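Local coordinates for protein putative fumarylpyruvate hydrolase (Burkholderia cenocepacia, PDB 4MAQ) that is a putative hydrolase of the fumarylacetoacetate hydrolase family, with the mixed beta-sheet architecture of its C-terminal domain, at residues L167-G171 and D172-Q176; A150-A154 and T155-H159; V189-Y192 and V193-V197. All coordinates share one frame; numbering follows the deposited sequence.

Interaction 1. Residues L167-G171 and D172-Q176; sequences LAVNG and DTRQQ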
loop_
_atom_site.group_PDB
_atom_site.type_symbol
_atom_site.label_atom_id
_atom_site.label_comp_id
_atom_site.label_asym_id
_atom_site.label_seq_id
_atom_site.Cartn_x
_atom_site.Cartn_y
_atom_site.Cartn_z
ATOM N N LEU B 167 7.348 -23.024 -10.307
ATOM C CA LEU B 167 6.905 -22.136 -11.362
ATOM C C LEU B 167 7.678 -22.494 -12.634
ATOM O O LEU B 167 8.879 -22.771 -12.579
ATOM C CB LEU B 167 7.138 -20.663 -10.965
ATOM C CG LEU B 167 6.810 -19.576 -12.006
ATOM C CD1 LEU B 167 6.462 -18.278 -11.298
ATOM C CD2 LEU B 167 7.940 -19.334 -13.007
ATOM N N ALA B 168 6.969 -22.518 -13.760
ATOM C CA ALA B 168 7.569 -22.728 -15.082
ATOM C C ALA B 168 7.171 -21.615 -16.025
ATOM O O ALA B 168 6.133 -20.954 -15.842
ATOM C CB ALA B 168 7.116 -24.082 -15.637
ATOM N N VAL B 169 8.025 -21.410 -17.024
ATOM C CA VAL B 169 7.791 -20.416 -18.070
ATOM C C VAL B 169 7.910 -21.136 -19.406
ATOM O O VAL B 169 8.939 -21.776 -19.692
ATOM C CB VAL B 169 8.833 -19.268 -17.995
ATOM C CG1 VAL B 169 8.730 -18.342 -19.198
ATOM C CG2 VAL B 169 8.681 -18.480 -16.702
ATOM N N ASN B 170 6.856 -21.048 -20.205
ATOM C CA ASN B 170 6.803 -21.781 -21.463
ATOM C C ASN B 170 7.155 -23.254 -21.276
ATOM O O ASN B 170 7.831 -23.881 -22.107
ATOM C CB ASN B 170 7.656 -21.088 -22.542
ATOM C CG ASN B 170 7.284 -19.641 -22.688
ATOM O OD1 ASN B 170 6.106 -19.291 -22.571
ATOM N ND2 ASN B 170 8.270 -18.790 -22.925
ATOM N N GLY B 171 6.670 -23.811 -20.169
ATOM C CA GLY B 171 6.837 -25.241 -19.885
ATOM C C GLY B 171 8.192 -25.602 -19.288
ATOM O O GLY B 171 8.434 -26.770 -18.981
ATOM N N ASP B 172 9.071 -24.621 -19.111
ATOM C CA ASP B 172 10.425 -24.873 -18.605
ATOM C C ASP B 172 10.482 -24.465 -17.126
ATOM O O ASP B 172 10.223 -23.293 -16.791
ATOM C CB ASP B 172 11.405 -24.041 -19.439
ATOM C CG ASP B 172 12.826 -24.187 -19.006
ATOM O OD1 ASP B 172 13.377 -25.302 -19.108
ATOM O OD2 ASP B 172 13.432 -23.166 -18.612
ATOM N N THR B 173 10.782 -25.409 -16.232
ATOM C CA THR B 173 10.776 -25.100 -14.807
ATOM C C THR B 173 11.851 -24.067 -14.482
ATOM O O THR B 173 13.017 -24.227 -14.859
ATOM C CB THR B 173 11.006 -26.374 -13.982
ATOM O OG1 THR B 173 9.971 -27.309 -14.284
ATOM C CG2 THR B 173 10.983 -26.057 -12.483
ATOM N N ARG B 174 11.449 -23.005 -13.783
ATOM C CA ARG B 174 12.366 -21.942 -13.382
ATOM C C ARG B 174 12.541 -21.900 -11.877
ATOM O O ARG B 174 13.606 -21.497 -11.395
ATOM C CB ARG B 174 11.875 -20.568 -13.888
ATOM C CG ARG B 174 11.604 -20.436 -15.389
ATOM C CD ARG B 174 12.877 -20.352 -16.219
ATOM N NE ARG B 174 12.640 -20.560 -17.664
ATOM C CZ ARG B 174 12.377 -19.599 -18.562
ATOM N NH1 ARG B 174 12.296 -18.313 -18.194
ATOM N NH2 ARG B 174 12.186 -19.929 -19.842
ATOM N N GLN B 175 11.508 -22.283 -11.124
ATOM C CA GLN B 175 11.627 -22.345 -9.659
ATOM C C GLN B 175 11.047 -23.645 -9.179
ATOM O O GLN B 175 10.002 -24.073 -9.671
ATOM C CB GLN B 175 10.864 -21.189 -8.979
ATOM C CG GLN B 175 11.316 -19.800 -9.421
ATOM C CD GLN B 175 10.716 -18.720 -8.546
ATOM O OE1 GLN B 175 9.726 -18.080 -8.922
ATOM N NE2 GLN B 175 11.275 -18.544 -7.361
ATOM N N GLN B 176 11.705 -24.283 -8.215
ATOM C CA GLN B 176 11.168 -25.489 -7.609
ATOM C C GLN B 176 11.805 -25.625 -6.242
ATOM O O GLN B 176 13.024 -25.772 -6.115
ATOM C CB GLN B 176 11.458 -26.725 -8.470
ATOM C CG GLN B 176 10.806 -28.019 -8.024
ATOM C CD GLN B 176 11.014 -29.092 -9.060
ATOM O OE1 GLN B 176 10.177 -29.280 -9.940
ATOM N NE2 GLN B 176 12.155 -29.775 -8.990
#
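R174 folds back over V169, laying one face of its guanidinium on the valine: V169 CB sits 3.5 Å above the plane, over its centre. The arginine chain turns sharply at its second torsion (chi2 -75°), which carries it back along the strand toward the turn, and on the way R174 CG passes V169 CG2 at 3.8 Å. At the edge of the same group stands the carboxylate of D172. R174 NE donates to D172 OD2 at 2.9 Å, nearly within the guanidinium plane, and the oxygen receives it through its anti lone pair, on the side away from OD1. With a salt bridge at its edge and a hydrocarbon surface beneath it, the guanidinium is restrained both in rotation and in tilt.

Strands 164-169 and 172-178 form a beta hairpin, closed by a type I' turn from V169 to D172 in which N170 and G171 both take positive phi. Paired backbone bonds join V169 and D172 beside the turn. Further along, the register slips at a classic beta bulge, where R174 and Q175 both face L167. L167 O accepts from R174 N at 2.8 Å and from Q175 N at 3.0 Å, so a single carbonyl serves two consecutive amides.

At the bulge itself, L167 and Q175 point to the same sheet face as V169, and L167 CD1 approaches Q175 OE1 at 4.0 Å, a methyl beside an amide oxygen. That oxygen finds its hydrogen bonds on strand 85-95, from I89 N and H87 ND1, while Q175 NE2 reaches T209 OG1. On the other face A168 CB lies 3.4 Å from D172 O. N170 OD1 accepts from R221 N and N170 ND2 donates to D220 OD1, tying the turn to the start of strand 221-226.

Interaction 2. Residues A150-A154 and T155-H159; sequences ALRAA and TATGH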
loop_
_atom_site.group_PDB
_atom_site.type_symbol
_atom_site.label_atom_id
_atom_site.label_comp_id
_atom_site.label_asym_id
_atom_site.label_seq_id
_atom_site.Cartn_x
_atom_site.Cartn_y
_atom_site.Cartn_z
ATOM N N ALA B 150 -7.464 -18.620 -7.159
ATOM C CA ALA B 150 -8.555 -18.790 -6.237
ATOM C C ALA B 150 -8.031 -19.364 -4.904
ATOM O O ALA B 150 -7.069 -20.175 -4.868
ATOM C CB ALA B 150 -9.610 -19.696 -6.866
ATOM N N LEU B 151 -8.637 -18.900 -3.820
ATOM C CA LEU B 151 -8.277 -19.358 -2.489
ATOM C C LEU B 151 -9.072 -20.579 -2.072
ATOM O O LEU B 151 -10.238 -20.743 -2.457
ATOM C CB LEU B 151 -8.516 -18.246 -1.470
ATOM C CG LEU B 151 -7.868 -16.889 -1.774
ATOM C CD1 LEU B 151 -8.185 -15.942 -0.632
ATOM C CD2 LEU B 151 -6.359 -16.948 -2.002
ATOM N N ARG B 152 -8.433 -21.416 -1.254
ATOM C CA ARG B 152 -9.120 -22.527 -0.589
ATOM C C ARG B 152 -9.152 -22.302 0.912
ATOM O O ARG B 152 -8.157 -21.871 1.509
ATOM C CB ARG B 152 -8.440 -23.853 -0.898
ATOM C CG ARG B 152 -8.479 -24.228 -2.370
ATOM C CD ARG B 152 -7.863 -25.593 -2.568
ATOM N NE ARG B 152 -8.845 -26.579 -2.190
ATOM C CZ ARG B 152 -8.588 -27.861 -1.982
ATOM N NH1 ARG B 152 -9.585 -28.692 -1.643
ATOM N NH2 ARG B 152 -7.341 -28.316 -2.117
ATOM N N ALA B 153 -10.280 -22.616 1.542
ATOM C CA ALA B 153 -10.398 -22.512 2.999
ATOM C C ALA B 153 -9.437 -23.478 3.670
ATOM O O ALA B 153 -9.229 -24.602 3.194
ATOM C CB ALA B 153 -11.821 -22.818 3.436
ATOM N N ALA B 154 -8.860 -23.059 4.791
ATOM C CA ALA B 154 -7.954 -23.929 5.558
ATOM C C ALA B 154 -8.642 -25.209 6.066
ATOM O O ALA B 154 -7.974 -26.216 6.305
ATOM C CB ALA B 154 -7.324 -23.163 6.713
ATOM N N THR B 155 -9.960 -25.177 6.226
ATOM C CA THR B 155 -10.700 -26.382 6.600
ATOM C C THR B 155 -10.630 -27.436 5.490
ATOM O O THR B 155 -10.766 -28.627 5.754
ATOM C CB THR B 155 -12.170 -26.062 6.901
ATOM O OG1 THR B 155 -12.730 -25.374 5.791
ATOM C CG2 THR B 155 -12.296 -25.181 8.118
ATOM N N ALA B 156 -10.402 -26.998 4.250
ATOM C CA ALA B 156 -10.247 -27.915 3.108
ATOM C C ALA B 156 -8.811 -28.377 2.886
ATOM O O ALA B 156 -8.604 -29.469 2.367
ATOM C CB ALA B 156 -10.760 -27.260 1.833
ATOM N N THR B 157 -7.827 -27.567 3.271
ATOM C CA THR B 157 -6.415 -27.843 2.936
ATOM C C THR B 157 -5.553 -28.261 4.121
ATOM O O THR B 157 -4.457 -28.794 3.931
ATOM C CB THR B 157 -5.748 -26.594 2.323
ATOM O OG1 THR B 157 -5.880 -25.503 3.237
ATOM C CG2 THR B 157 -6.418 -26.211 1.008
ATOM N N GLY B 158 -6.028 -27.978 5.328
ATOM C CA GLY B 158 -5.125 -27.908 6.479
ATOM C C GLY B 158 -4.167 -26.725 6.343
ATOM O O GLY B 158 -4.336 -25.881 5.478
ATOM N N HIS B 159 -3.164 -26.667 7.215
ATOM C CA HIS B 159 -2.167 -25.604 7.177
ATOM C C HIS B 159 -0.920 -26.206 6.576
ATOM O O HIS B 159 -0.171 -26.861 7.273
ATOM C CB HIS B 159 -1.918 -25.048 8.587
ATOM C CG HIS B 159 -3.116 -24.392 9.194
ATOM N ND1 HIS B 159 -3.662 -23.227 8.693
ATOM C CD2 HIS B 159 -3.895 -24.753 10.248
ATOM C CE1 HIS B 159 -4.717 -22.888 9.419
ATOM N NE2 HIS B 159 -4.883 -23.796 10.365
#
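T157 CG2 fits against the side chain of R152, 3.6 Å from R152 CB, and from there the methyl also lies over one face of the guanidinium. This is the junction where strand 146-153 ends and the chain passes directly into the short helix 154-157, with A153 as N-cap residue and G158, at positive phi, leading the chain out. The helix is little more than one turn, so the side chain of R152 can cross that of T157 obliquely.

R152 and T157 make the main contact between longer side chains. The arginine bends at its third torsion (chi3 79°), which turns its far end along the A156 and T157 side chains, where R152 NH1 comes within 3.9 Å of A156 CB. Outside the junction, R152 NH2 makes a weak hydrogen bond to G228 O. A smaller contact lies at the helix exit, where A154 CB meets H159 CE1 at 3.8 Å; the imidazole is held by a hydrogen bond between H159 ND1 and Y114 OH on strand 111-122.

Behind these side chains, the backbone sets their spacing. A153 O accepts from A156 N at 2.9 Å, with the donor well above the carbonyl plane, and more weakly from T157 N. A154 O in turn takes weak bonds from T157 N and G158 N, so each carbonyl is shared between an i+3 and an i+4 amide and three of the four bonds are weak. Backbone bonds from R152 to Y114 and from A154 to W112 tie the junction to strand 111-122. T157 is fixed from its polar branch: with chi1 at 56°, the hydroxyl lies between the backbone N and the carbonyl carbon, and OG1 donates to G158 O at 2.7 Å, in the carbonyl plane and on a lone pair.

Interaction 3. Residues V189-Y192 and V193-V197; sequences VIAY and VSRSV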
loop_
_atom_site.group_PDB
_atom_site.type_symbol
_atom_site.label_atom_id
_atom_site.label_comp_id
_atom_site.label_asym_id
_atom_site.label_seq_id
_atom_site.Cartn_x
_atom_site.Cartn_y
_atom_site.Cartn_z
ATOM N N VAL B 189 5.777 -15.699 10.716
ATOM C CA VAL B 189 5.568 -14.580 9.807
ATOM C C VAL B 189 4.335 -13.770 10.242
ATOM O O VAL B 189 4.389 -12.534 10.318
ATOM C CB VAL B 189 5.454 -15.060 8.352
ATOM C CG1 VAL B 189 5.103 -13.890 7.453
ATOM C CG2 VAL B 189 6.799 -15.630 7.915
ATOM N N ILE B 190 3.242 -14.474 10.544
ATOM C CA ILE B 190 2.020 -13.829 11.019
ATOM C C ILE B 190 2.308 -13.025 12.286
ATOM O O ILE B 190 1.904 -11.876 12.410
ATOM C CB ILE B 190 0.916 -14.862 11.284
ATOM C CG1 ILE B 190 0.417 -15.435 9.946
ATOM C CG2 ILE B 190 -0.201 -14.284 12.142
ATOM C CD1 ILE B 190 -0.425 -16.675 10.102
ATOM N N ALA B 191 2.974 -13.647 13.255
ATOM C CA ALA B 191 3.334 -12.966 14.500
ATOM C C ALA B 191 4.126 -11.663 14.245
ATOM O O ALA B 191 3.805 -10.613 14.815
ATOM C CB ALA B 191 4.110 -13.917 15.413
ATOM N N TYR B 192 5.135 -11.728 13.373
ATOM C CA TYR B 192 5.957 -10.572 13.055
ATOM C C TYR B 192 5.122 -9.436 12.433
ATOM O O TYR B 192 5.248 -8.269 12.848
ATOM C CB TYR B 192 7.075 -10.970 12.098
ATOM C CG TYR B 192 8.368 -11.361 12.765
ATOM C CD1 TYR B 192 9.132 -10.394 13.398
ATOM C CD2 TYR B 192 8.824 -12.677 12.767
ATOM C CE1 TYR B 192 10.322 -10.705 14.014
ATOM C CE2 TYR B 192 10.023 -13.015 13.393
ATOM C CZ TYR B 192 10.769 -12.018 14.019
ATOM O OH TYR B 192 11.970 -12.274 14.650
ATOM N N VAL B 193 4.243 -9.760 11.481
ATOM C CA VAL B 193 3.440 -8.685 10.881
ATOM C C VAL B 193 2.577 -8.045 11.972
ATOM O O VAL B 193 2.469 -6.814 12.051
ATOM C CB VAL B 193 2.536 -9.165 9.721
ATOM C CG1 VAL B 193 1.580 -8.050 9.278
ATOM C CG2 VAL B 193 3.384 -9.640 8.540
ATOM N N SER B 194 2.006 -8.879 12.844
ATOM C CA SER B 194 1.097 -8.393 13.894
ATOM C C SER B 194 1.769 -7.536 14.970
ATOM O O SER B 194 1.077 -6.943 15.788
ATOM C CB SER B 194 0.395 -9.575 14.574
ATOM O OG SER B 194 1.250 -10.211 15.519
ATOM N N ARG B 195 3.104 -7.488 14.988
ATOM C CA ARG B 195 3.809 -6.622 15.926
ATOM C C ARG B 195 4.095 -5.248 15.305
ATOM O O ARG B 195 4.494 -4.337 16.015
ATOM C CB ARG B 195 5.092 -7.297 16.451
ATOM C CG ARG B 195 4.777 -8.519 17.308
ATOM C CD ARG B 195 5.988 -9.053 18.051
ATOM N NE ARG B 195 6.969 -9.704 17.186
ATOM C CZ ARG B 195 7.073 -11.025 17.018
ATOM N NH1 ARG B 195 6.246 -11.861 17.636
ATOM N NH2 ARG B 195 8.010 -11.516 16.218
ATOM N N SER B 196 3.891 -5.110 13.990
ATOM C CA SER B 196 4.109 -3.862 13.268
ATOM C C SER B 196 2.817 -3.077 13.046
ATOM O O SER B 196 2.804 -1.842 13.165
ATOM C CB SER B 196 4.754 -4.182 11.934
ATOM O OG SER B 196 4.821 -3.004 11.146
ATOM N N VAL B 197 1.732 -3.802 12.731
ATOM C CA VAL B 197 0.414 -3.216 12.509
ATOM C C VAL B 197 -0.592 -4.178 13.126
ATOM O O VAL B 197 -0.251 -5.305 13.429
ATOM C CB VAL B 197 0.073 -3.057 10.996
ATOM C CG1 VAL B 197 1.001 -2.059 10.291
ATOM C CG2 VAL B 197 0.088 -4.405 10.278
#
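The Y192 ring carries R195 NH2 over the centre of one face, 3.2 Å above its plane, in a cation-pi contact. The two planes are steeply inclined, 69° apart, so the guanidinium presents an edge to the ring instead of stacking flat on it, with Y192 CE1 in the guanidinium plane. One face of the guanidinium looks back at the helix, where A191 O and Y192 CA lie under its rim. R195 gets there by a bend at its third torsion (chi3 -71°), and R195 NH1 also comes to 3.7 Å from A191 CB. Outside the segment, W184 meets the tyrosine edge-to-face.

Both groups project from helix 186-196. V193 N bonds to V189 O and S194 N to I190 O, both i+4 steps, and R195 N bonds to Y192 O, an i+3 step. S194 OG donates to A191 O at 2.7 Å and accepts from I102 N. S196 OG bonds to R122 NH1 of the second subunit, bringing this segment to the dimer contact. A191 O, near one guanidinium face, and the pi face of Y192 would probably both favour the arginine's positive charge.

How the interactions relate
The three contacts follow one another along the chain, and none touches another; interactions 2 and 3 come nearest, about 7 Å between nearest atoms. Each uses different elements: a hairpin at the border of the five-stranded sheet, a strand-to-helix junction, and successive turns of a single helix. Interaction 2 is a surface contact, interaction 1 is partly buried, and interaction 3 is largely buried and reaches the second subunit. An arginine appears in all three, yet its setting changes: a salt bridge and a valine in the hairpin, a threonine methyl at the junction, an aromatic face on the helix. Interactions 1 and 3 lie on opposite sides of the chain's centre.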